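Local coordinates for protein putative cellulase CEL6 (Mycobacterium tuberculosis, PDB 1UP3) that probably hydrolyses internal beta-1,4-glucosidic links of cellulose as a family 6 endoglucanase, at residues R279-S282 with Q283-I286; D126-S129 with P130-Q134. All coordinates share one frame; numbering follows the deposited sequence. Where two conformers were deposited one is given.

Overall arrangement
Both contacts are helix starts at the protein surface: 279-282 with 283-286 opens the last helix, 282-291, with an apolar N-cap side chain, and 126-129 with 130-134 opens the long helix 130-147 with a capping box and an arginine that reaches back. Their centres lie 35 Å apart, their nearest atoms about 22 Å, and they do not touch. Contact 2 is the closer to the bound thio-oligosaccharide, with the side chain of Asp-126 about 7 Å from its thioglucose unit, whereas that of Tyr-284 in contact 1 is about 14 Å from a bound glucose unit. Each also borders a separate bound polyether molecule, probably from the crystallisation liquor, about 4 Å from the side chains of Tyr-284 and Gln-132.

Contact 1 of 2, residues R279-S282 with Q283-I286; sequences RFVS and QYAI
Val-281 lies over one face of the Tyr-284 ring, three residues further on, and the two side chains cross obliquely. Val-281 CG1 makes a CH-pi contact there, 4.0 Å from the centroid of the Tyr-284 ring and only 17° off the ring normal. Val-281 CB rests above the near rim, 3.7 Å from Tyr-284 CD2, while CG2 reaches along that same side toward CE2. In Tyr-284 the first torsion (chi1 -74°) places CG anti to the carbonyl carbon, which turns the ring toward Val-281.

Another aromatic group meets the helix from the loop: Phe-280 brings CZ obliquely to the CB of Ala-285, at 3.9 Å. This ring also packs on Ala-17, Ala-18 and Ala-21 of helix 17-24 and on Leu-32 of helix 30-36, joining the loop ahead of helix 282-291 to both. Ala-285 and Ile-286, on the helix itself, touch Leu-32 as well.

Polar order comes from the backbone. Val-281 O accepts from Ala-285 N at 3.3 Å, and more weakly from Tyr-284 N. Ser-282 O receives Ile-286 N at 2.9 Å, and Ile-286 CG1 lies alongside that oxygen. Val-281 is the N-cap residue, its side chain packed on the Tyr-284 ring, at the start of the helix that follows the last strand of the family 6 sheet.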
# COMPACT_ATOMS: atom_id res chain seq x y z
N ARG A 279 1.22 13.47 6.14
CA ARG A 279 1.08 14.05 7.46
C ARG A 279 -0.25 13.57 8.06
O ARG A 279 -1.30 13.68 7.45
CB ARG A 279 1.08 15.58 7.35
CG ARG A 279 0.48 16.31 8.51
CD ARG A 279 1.42 16.68 9.65
NE ARG A 279 2.85 16.49 9.42
CZ ARG A 279 3.61 17.24 8.63
NH1 ARG A 279 3.09 18.23 7.91
NH2 ARG A 279 4.91 16.98 8.52
N PHE A 280 -0.18 13.06 9.28
CA PHE A 280 -1.38 12.61 9.98
C PHE A 280 -2.21 13.79 10.46
O PHE A 280 -1.69 14.73 11.08
CB PHE A 280 -1.02 11.74 11.20
CG PHE A 280 -2.20 11.16 11.86
CD1 PHE A 280 -2.81 10.01 11.36
CD2 PHE A 280 -2.75 11.75 12.98
CE1 PHE A 280 -3.93 9.46 11.98
CE2 PHE A 280 -3.89 11.19 13.60
CZ PHE A 280 -4.48 10.07 13.10
N VAL A 281 -3.51 13.71 10.21
CA VAL A 281 -4.46 14.74 10.60
C VAL A 281 -5.54 14.06 11.42
O VAL A 281 -6.37 13.31 10.87
CB VAL A 281 -5.10 15.41 9.36
CG1 VAL A 281 -6.03 16.55 9.78
CG2 VAL A 281 -4.05 15.90 8.43
N SER A 282 -5.57 14.32 12.73
CA SER A 282 -6.57 13.63 13.56
C SER A 282 -7.99 13.80 13.04
O SER A 282 -8.80 12.86 13.07
CB SER A 282 -6.52 14.07 15.03
OG SER A 282 -5.37 13.55 15.67
N GLN A 283 -8.35 15.01 12.62
CA GLN A 283 -9.69 15.29 12.12
C GLN A 283 -10.05 14.40 10.94
O GLN A 283 -11.18 13.98 10.81
CB GLN A 283 -9.82 16.77 11.71
CG GLN A 283 -11.23 17.12 11.25
CD GLN A 283 -12.16 17.19 12.40
OE1 GLN A 283 -11.92 17.98 13.32
NE2 GLN A 283 -13.18 16.33 12.43
N TYR A 284 -9.10 14.14 10.05
CA TYR A 284 -9.34 13.26 8.91
C TYR A 284 -9.67 11.84 9.37
O TYR A 284 -10.65 11.23 8.86
CB TYR A 284 -8.16 13.23 7.96
CG TYR A 284 -7.97 14.47 7.08
CD1 TYR A 284 -8.75 15.62 7.23
CD2 TYR A 284 -6.92 14.52 6.21
CE1 TYR A 284 -8.54 16.73 6.44
CE2 TYR A 284 -6.68 15.63 5.38
CZ TYR A 284 -7.51 16.71 5.50
OH TYR A 284 -7.30 17.84 4.70
N ALA A 285 -8.89 11.32 10.32
CA ALA A 285 -9.19 9.98 10.88
C ALA A 285 -10.56 9.95 11.56
O ALA A 285 -11.36 9.01 11.37
CB ALA A 285 -8.09 9.52 11.81
N ILE A 286 -10.85 10.99 12.34
CA ILE A 286 -12.14 11.06 13.03
C ILE A 286 -13.30 11.11 12.04
O ILE A 286 -14.31 10.43 12.23
CB ILE A 286 -12.12 12.27 13.99
CG1 ILE A 286 -11.18 11.97 15.14
CG2 ILE A 286 -13.50 12.59 14.54
CD1 ILE A 286 -10.70 13.19 15.92

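Contact 2 of 2, residues D126-S129 with P130-Q134; sequences DCLS and PDQRQ
Arg-133 reaches back from the first turn of its helix to Leu-128 and Asp-126, and its path can be followed atom by atom. CB and CG pass beside Ser-129 O, which lies 3.2 Å from Arg-133 CG and also accepts the backbone N of Arg-133 at 2.8 Å. CG touches Leu-128 CB as well. With CG beside the backbone N (chi1 -73°) and the chain extended from there, CD carries Arg-133 NE to Leu-128 O, a bond of 3.1 Å close to the guanidinium plane. At the tip, Arg-133 NH2 donates to Asp-126 O at 3.0 Å, on a lone pair of that carbonyl though 31° out of the guanidinium plane. Asp-126 OD1 lies instead over one face, 3.1 Å from Arg-133 NH1: an electrostatic salt bridge in which OD1 sits above the plane where the N-H bonds lie. That oxygen also pairs with Arg-173. Arg-133 was modelled in two conformers, so this grip describes one of them.

Alongside, Leu-128 lays CB on Gln-132 CB. A disulfide from Cys-127 to Cys-83 anchors the preceding segment. Ser-129 then closes the helix start: its OG accepts Gln-132 N at 3.1 Å, while Gln-132 OE1 takes Ser-129 N in return, also at 3.1 Å and nearly straight (169°), with a weak further bond from OG. This reciprocal pair, N-cap serine and the glutamine three residues on, is a capping box at the N-terminus of helix 130-147.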
# COMPACT_ATOMS: atom_id res chain seq x y z
N ASP A 126 2.82 6.04 -17.50
CA ASP A 126 2.65 6.74 -18.77
C ASP A 126 3.05 8.22 -18.72
O ASP A 126 3.26 8.83 -19.80
CB ASP A 126 1.22 6.64 -19.28
CG ASP A 126 0.85 5.24 -19.69
OD1 ASP A 126 1.69 4.50 -20.25
OD2 ASP A 126 -0.33 4.86 -19.56
N CYS A 127 3.16 8.82 -17.54
CA CYS A 127 3.69 10.19 -17.40
C CYS A 127 5.16 10.29 -17.81
O CYS A 127 5.66 11.38 -18.09
CB CYS A 127 3.55 10.70 -15.95
SG CYS A 127 4.86 10.13 -14.82
N LEU A 128 5.86 9.16 -17.85
CA LEU A 128 7.28 9.12 -18.15
C LEU A 128 7.52 8.96 -19.66
O LEU A 128 6.67 8.45 -20.39
CB LEU A 128 7.92 7.93 -17.43
CG LEU A 128 7.74 7.93 -15.89
CD1 LEU A 128 8.30 6.64 -15.30
CD2 LEU A 128 8.44 9.11 -15.29
N SER A 129 8.72 9.31 -20.10
CA SER A 129 9.11 9.06 -21.47
C SER A 129 9.24 7.55 -21.69
O SER A 129 9.39 6.78 -20.71
CB SER A 129 10.47 9.73 -21.69
OG SER A 129 11.46 8.95 -21.02
N PRO A 130 9.16 7.05 -22.91
CA PRO A 130 9.29 5.60 -23.11
C PRO A 130 10.53 4.97 -22.45
O PRO A 130 10.42 3.87 -21.89
CB PRO A 130 9.27 5.44 -24.63
CG PRO A 130 8.59 6.63 -25.10
CD PRO A 130 8.89 7.77 -24.17
N ASP A 131 11.68 5.65 -22.47
CA ASP A 131 12.89 5.08 -21.87
C ASP A 131 12.84 5.13 -20.33
O ASP A 131 13.26 4.17 -19.69
CB ASP A 131 14.15 5.75 -22.40
CG ASP A 131 14.60 5.13 -23.74
OD1 ASP A 131 13.81 4.37 -24.37
OD2 ASP A 131 15.73 5.28 -24.24
N GLN A 132 12.27 6.19 -19.78
CA GLN A 132 12.07 6.25 -18.32
C GLN A 132 11.05 5.20 -17.87
O GLN A 132 11.14 4.65 -16.79
CB GLN A 132 11.61 7.63 -17.91
CG GLN A 132 12.67 8.69 -17.87
CD GLN A 132 11.98 10.07 -17.62
OE1 GLN A 132 10.85 10.35 -18.13
NE2 GLN A 132 12.63 10.90 -16.85
N ARG A 133 10.05 4.95 -18.71
CA ARG A 133 9.02 3.96 -18.41
C ARG A 133 9.64 2.58 -18.35
O ARG A 133 9.39 1.81 -17.42
CB ARG A 133 7.95 3.85 -19.52
CG ARG A 133 6.96 4.94 -19.65
CD ARG A 133 5.97 4.69 -20.81
NE ARG A 133 5.15 5.87 -21.11
CZ ARG A 133 4.11 5.87 -21.94
NH1 ARG A 133 3.71 4.76 -22.53
NH2 ARG A 133 3.43 7.00 -22.14
N GLN A 134 10.49 2.25 -19.32
CA GLN A 134 11.14 0.92 -19.30
C GLN A 134 12.08 0.78 -18.12
O GLN A 134 12.10 -0.26 -17.49
CB GLN A 134 11.88 0.65 -20.60
CG GLN A 134 12.37 -0.83 -20.74
CD GLN A 134 11.23 -1.85 -20.58
OE1 GLN A 134 10.19 -1.76 -21.27
NE2 GLN A 134 11.40 -2.82 -19.66